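PDB 7A03: M32 carboxypeptidase from Chitinophagaceae bacterium, which is probably a metal-dependent carboxypeptidase of the M32 family, removing amino acids one at a time from the C-terminal ends of peptides. Local coordinates for residues Glu108-Glu111 against Ala112-Ala116; Val131-Pro134 against Ala135-Met139. All coordinates share one frame; numbering follows the deposited sequence.

Contact 1: residues Glu108-Glu111 against Ala112-Ala116; sequences EISE and ATNQA
Thr113 turns its hydroxyl back along the helix onto the carbonyl oxygen of Ile109, one turn earlier: Thr113 OG1 donates to Ile109 O at 2.7 Å. The same oxygen also takes the backbone bond from Thr113 N, 2.9 Å from Ile109 O, so one residue grips one acceptor twice, its two donors coming from opposite faces of the carbonyl plane. The hydroxyl lies well off that plane, tilted by 35°. What puts it there is the first torsion of Thr113, -54°, which sets OG1 beside its own backbone N and leaves the methyl CG2 anti to that nitrogen. The branch methyl of Ile109 comes at a slant beside this hydroxyl, with Ile109 CG2 4.1 Å from Thr113 OG1. Threonine suits this place because the bond to Ile109 O satisfies its hydroxyl within the helix, so that the hydroxyl can lie against the apolar methyl end of Met139 on helix 129-150.

The setting is the first half of helix 103-126, a regular alpha helix whose i to i+4 bonds run on through Ala112 N to Glu108 O, Asn114 N to Ser110 O and Gln115 N to Glu111 O. Ala112 is buried, its CB 3.4 Å from Glu108 O, and its small methyl lets Arg138 and Leu142 of helix 129-150 come close. On the exposed side two polar chains, Asn114 and Gln115, lie back against the preceding turn, where their amide ends suit a solvent-facing surface. Gln115 has CG beside its backbone N and extends from there, laying CG 3.1 Å from Glu111 O with the amide carbon CD close behind. Asn114 has the same first-torsion setting, which brings its CG to 3.4 Å from Ser110 O, with OD1 and ND2 about equally far from that oxygen.

Contact 2: residues Val131-Pro134 against Ala135-Met139; sequences VFEP and ALARM
Near the start of helix 129-150 a proline kink leaves a water in the backbone, and on the same stretch Phe132 packs against Leu136 one turn on. Lacking an N-H, Pro134 cannot bond to the turn before it. The next bond, Ala135 N to Val131 O, is replaced by water 1, which donates to Val131 O at 2.7 Å and accepts from Ala135 N at 2.8 Å. Direct i to i+4 bonding is in place from Phe132 onward: Leu136 N reaches Phe132 O at 3.1 Å, and Ala137 N and Arg138 N bond to Glu133 O and Pro134 O.

Leu136 sits over one face of the Phe132 ring in a CH-pi contact, with Leu136 CB 4.2 Å from the ring centroid and 27° off the normal. The touch is displaced toward CE2, for Phe132 CE2 comes to 3.8 Å from Leu136 CB and the methyl CD1 also leans on CE2. Phe132 has CG anti to its backbone N (chi1 -174°), which swings the ring towards helix 103-126, where Trp120 meets it edge-to-face. These bulky apolar groups suit a buried helix face.

Glu133 bends at its second torsion, -79°, and OE2 passes 3.7 Å from Ala137 CB, whose small methyl leaves room for the carboxylate. That oxygen is held elsewhere, in a salt bridge to Lys380. A water replacing a backbone bond beside a proline, where the helix kinks, is the pattern of a proline-kinked helix, here with an i to i+4 aromatic-aliphatic pair on its buried face.

From the N terminus, the chain passes through contact 1 in helix 103-126, turns through the short connection after residue 126, and reaches contact 2 near the start of helix 129-150. The bonds in each reach one turn along a helix and close no long loop; the contacts stand in series, neither nested nor crossed. The turn between the helices folds them into a hairpin, bringing the two centres to about 10 Å. The helices then pack directly: Ala116 CA lies 3.7 Å from Ala135 CB, where small residues permit close approach, while Thr113 OG1 meets Met139 CE at 3.5 Å. Contact 2 also ties this hairpin to the loop at Thr379, much later in the chain.

Contact 1: residues Glu108-Glu111 against Ala112-Ala116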
loop_
_atom_site.group_PDB
_atom_site.type_symbol
_atom_site.label_atom_id
_atom_site.label_comp_id
_atom_site.label_asym_id
_atom_site.label_seq_id
_atom_site.Cartn_x
_atom_site.Cartn_y
_atom_site.Cartn_z
ATOM N N GLU A 108 -21.844 9.837 13.929
ATOM C CA GLU A 108 -22.488 8.616 13.442
ATOM C C GLU A 108 -21.477 7.662 12.816
ATOM O O GLU A 108 -21.524 6.451 13.061
ATOM C CB GLU A 108 -23.585 8.965 12.442
ATOM C CG GLU A 108 -24.804 9.609 13.084
ATOM C CD GLU A 108 -25.686 10.298 12.073
ATOM O OE1 GLU A 108 -25.300 10.350 10.887
ATOM O OE2 GLU A 108 -26.765 10.794 12.463
ATOM N N ILE A 109 -20.552 8.194 12.009
ATOM C CA ILE A 109 -19.511 7.367 11.403
ATOM C C ILE A 109 -18.635 6.735 12.477
ATOM O O ILE A 109 -18.286 5.552 12.394
ATOM C CB ILE A 109 -18.692 8.180 10.379
ATOM C CG1 ILE A 109 -19.550 8.529 9.156
ATOM C CG2 ILE A 109 -17.430 7.419 9.964
ATOM C CD1 ILE A 109 -18.811 9.287 8.074
ATOM N N SER A 110 -18.286 7.501 13.518
ATOM C CA SER A 110 -17.473 6.942 14.593
ATOM C C SER A 110 -18.204 5.807 15.315
ATOM O O SER A 110 -17.626 4.738 15.577
ATOM C CB SER A 110 -17.055 8.054 15.565
ATOM O OG SER A 110 -16.282 7.541 16.633
ATOM N N GLU A 111 -19.479 6.024 15.647
ATOM C CA GLU A 111 -20.254 4.999 16.346
ATOM C C GLU A 111 -20.386 3.743 15.490
ATOM O O GLU A 111 -20.199 2.617 15.974
ATOM C CB GLU A 111 -21.643 5.542 16.695
ATOM C CG GLU A 111 -21.665 6.787 17.580
ATOM C CD GLU A 111 -23.002 7.530 17.522
ATOM O OE1 GLU A 111 -23.963 6.997 16.925
ATOM O OE2 GLU A 111 -23.091 8.653 18.064
ATOM N N ALA A 112 -20.687 3.926 14.203
ATOM C CA ALA A 112 -20.859 2.788 13.308
ATOM C C ALA A 112 -19.550 2.045 13.087
ATOM O O ALA A 112 -19.557 0.822 12.913
ATOM C CB ALA A 112 -21.456 3.249 11.981
ATOM N N THR A 113 -18.416 2.750 13.113
ATOM C CA THR A 113 -17.135 2.061 13.005
ATOM C C THR A 113 -16.856 1.210 14.242
ATOM O O THR A 113 -16.388 0.071 14.125
ATOM C CB THR A 113 -16.009 3.063 12.742
ATOM O OG1 THR A 113 -16.330 3.864 11.597
ATOM C CG2 THR A 113 -14.704 2.326 12.464
ATOM N N ASN A 114 -17.142 1.738 15.438
ATOM C CA ASN A 114 -17.005 0.914 16.643
ATOM C C ASN A 114 -17.857 -0.351 16.539
ATOM O O ASN A 114 -17.391 -1.476 16.810
ATOM C CB ASN A 114 -17.424 1.721 17.874
ATOM C CG ASN A 114 -16.483 2.865 18.173
ATOM O OD1 ASN A 114 -15.352 2.903 17.682
ATOM N ND2 ASN A 114 -16.940 3.808 18.992
ATOM N N GLN A 115 -19.121 -0.174 16.150
ATOM C CA GLN A 115 -20.034 -1.308 16.060
ATOM C C GLN A 115 -19.562 -2.314 15.020
ATOM O O GLN A 115 -19.640 -3.527 15.246
ATOM C CB GLN A 115 -21.450 -0.817 15.768
ATOM C CG GLN A 115 -21.937 0.172 16.819
ATOM C CD GLN A 115 -23.162 0.959 16.390
ATOM O OE1 GLN A 115 -23.387 1.194 15.203
ATOM N NE2 GLN A 115 -23.955 1.387 17.368
ATOM N N ALA A 116 -19.042 -1.826 13.888
ATOM C CA ALA A 116 -18.549 -2.717 12.845
ATOM C C ALA A 116 -17.319 -3.486 13.306
ATOM O O ALA A 116 -17.157 -4.659 12.966
ATOM C CB ALA A 116 -18.259 -1.927 11.566
#

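Contact 2: residues Val131-Pro134 against Ala135-Met139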
loop_
_atom_site.group_PDB
_atom_site.type_symbol
_atom_site.label_atom_id
_atom_site.label_comp_id
_atom_site.label_asym_id
_atom_site.label_seq_id
_atom_site.Cartn_x
_atom_site.Cartn_y
_atom_site.Cartn_z
ATOM N N VAL A 131 -23.692 -12.338 10.864
ATOM C CA VAL A 131 -23.396 -11.653 12.119
ATOM C C VAL A 131 -22.889 -10.243 11.847
ATOM O O VAL A 131 -23.238 -9.289 12.555
ATOM C CB VAL A 131 -22.389 -12.478 12.942
ATOM C CG1 VAL A 131 -21.852 -11.664 14.101
ATOM C CG2 VAL A 131 -23.036 -13.761 13.440
ATOM N N PHE A 132 -22.058 -10.090 10.814
ATOM C CA PHE A 132 -21.493 -8.801 10.442
ATOM C C PHE A 132 -22.468 -7.950 9.643
ATOM O O PHE A 132 -22.310 -6.726 9.599
ATOM C CB PHE A 132 -20.224 -9.057 9.614
ATOM C CG PHE A 132 -19.432 -7.818 9.264
ATOM C CD1 PHE A 132 -19.013 -6.936 10.244
ATOM C CD2 PHE A 132 -19.070 -7.565 7.945
ATOM C CE1 PHE A 132 -18.265 -5.807 9.917
ATOM C CE2 PHE A 132 -18.330 -6.440 7.613
ATOM C CZ PHE A 132 -17.925 -5.561 8.601
ATOM N N GLU A 133 -23.473 -8.570 9.027
ATOM C CA GLU A 133 -24.275 -7.869 8.027
ATOM C C GLU A 133 -24.954 -6.590 8.519
ATOM O O GLU A 133 -24.941 -5.599 7.768
ATOM C CB GLU A 133 -25.253 -8.835 7.344
ATOM C CG GLU A 133 -25.946 -8.253 6.140
ATOM C CD GLU A 133 -27.099 -7.332 6.519
ATOM O OE1 GLU A 133 -27.658 -7.488 7.623
ATOM O OE2 GLU A 133 -27.421 -6.425 5.732
ATOM N N PRO A 134 -25.593 -6.541 9.695
ATOM C CA PRO A 134 -26.232 -5.273 10.104
ATOM C C PRO A 134 -25.257 -4.114 10.262
ATOM O O PRO A 134 -25.540 -2.994 9.799
ATOM C CB PRO A 134 -26.933 -5.647 11.420
ATOM C CG PRO A 134 -27.178 -7.113 11.308
ATOM C CD PRO A 134 -25.968 -7.651 10.589
ATOM N N ALA A 135 -24.113 -4.354 10.912
ATOM C CA ALA A 135 -23.101 -3.309 11.047
ATOM C C ALA A 135 -22.610 -2.839 9.683
ATOM O O ALA A 135 -22.431 -1.634 9.457
ATOM C CB ALA A 135 -21.935 -3.793 11.911
ATOM N N LEU A 136 -22.414 -3.774 8.747
ATOM C CA LEU A 136 -21.960 -3.388 7.414
ATOM C C LEU A 136 -23.030 -2.594 6.671
ATOM O O LEU A 136 -22.714 -1.661 5.926
ATOM C CB LEU A 136 -21.529 -4.616 6.609
ATOM C CG LEU A 136 -20.891 -4.276 5.257
ATOM C CD1 LEU A 136 -19.585 -3.514 5.461
ATOM C CD2 LEU A 136 -20.669 -5.524 4.397
ATOM N N ALA A 137 -24.302 -2.947 6.860
ATOM C CA ALA A 137 -25.381 -2.184 6.239
ATOM C C ALA A 137 -25.405 -0.748 6.754
ATOM O O ALA A 137 -25.554 0.201 5.970
ATOM C CB ALA A 137 -26.718 -2.867 6.524
ATOM N N ARG A 138 -25.254 -0.578 8.070
ATOM C CA ARG A 138 -25.162 0.759 8.660
ATOM C C ARG A 138 -23.972 1.536 8.092
ATOM O O ARG A 138 -24.104 2.705 7.691
ATOM C CB ARG A 138 -25.070 0.627 10.183
ATOM C CG ARG A 138 -24.844 1.924 10.948
ATOM C CD ARG A 138 -25.892 2.970 10.634
ATOM N NE ARG A 138 -25.831 4.069 11.597
ATOM C CZ ARG A 138 -26.534 5.193 11.499
ATOM N NH1 ARG A 138 -27.357 5.380 10.477
ATOM N NH2 ARG A 138 -26.407 6.135 12.425
ATOM N N MET A 139 -22.802 0.888 8.042
ATOM C CA MET A 139 -21.604 1.513 7.484
ATOM C C MET A 139 -21.841 1.989 6.056
ATOM O O MET A 139 -21.493 3.121 5.699
ATOM C CB MET A 139 -20.439 0.524 7.518
ATOM C CG MET A 139 -19.131 1.082 6.948
ATOM S SD MET A 139 -18.511 2.490 7.901
ATOM C CE MET A 139 -17.923 1.653 9.361
HETATM O O HOH W 1 -23.594 -6.593 12.587
#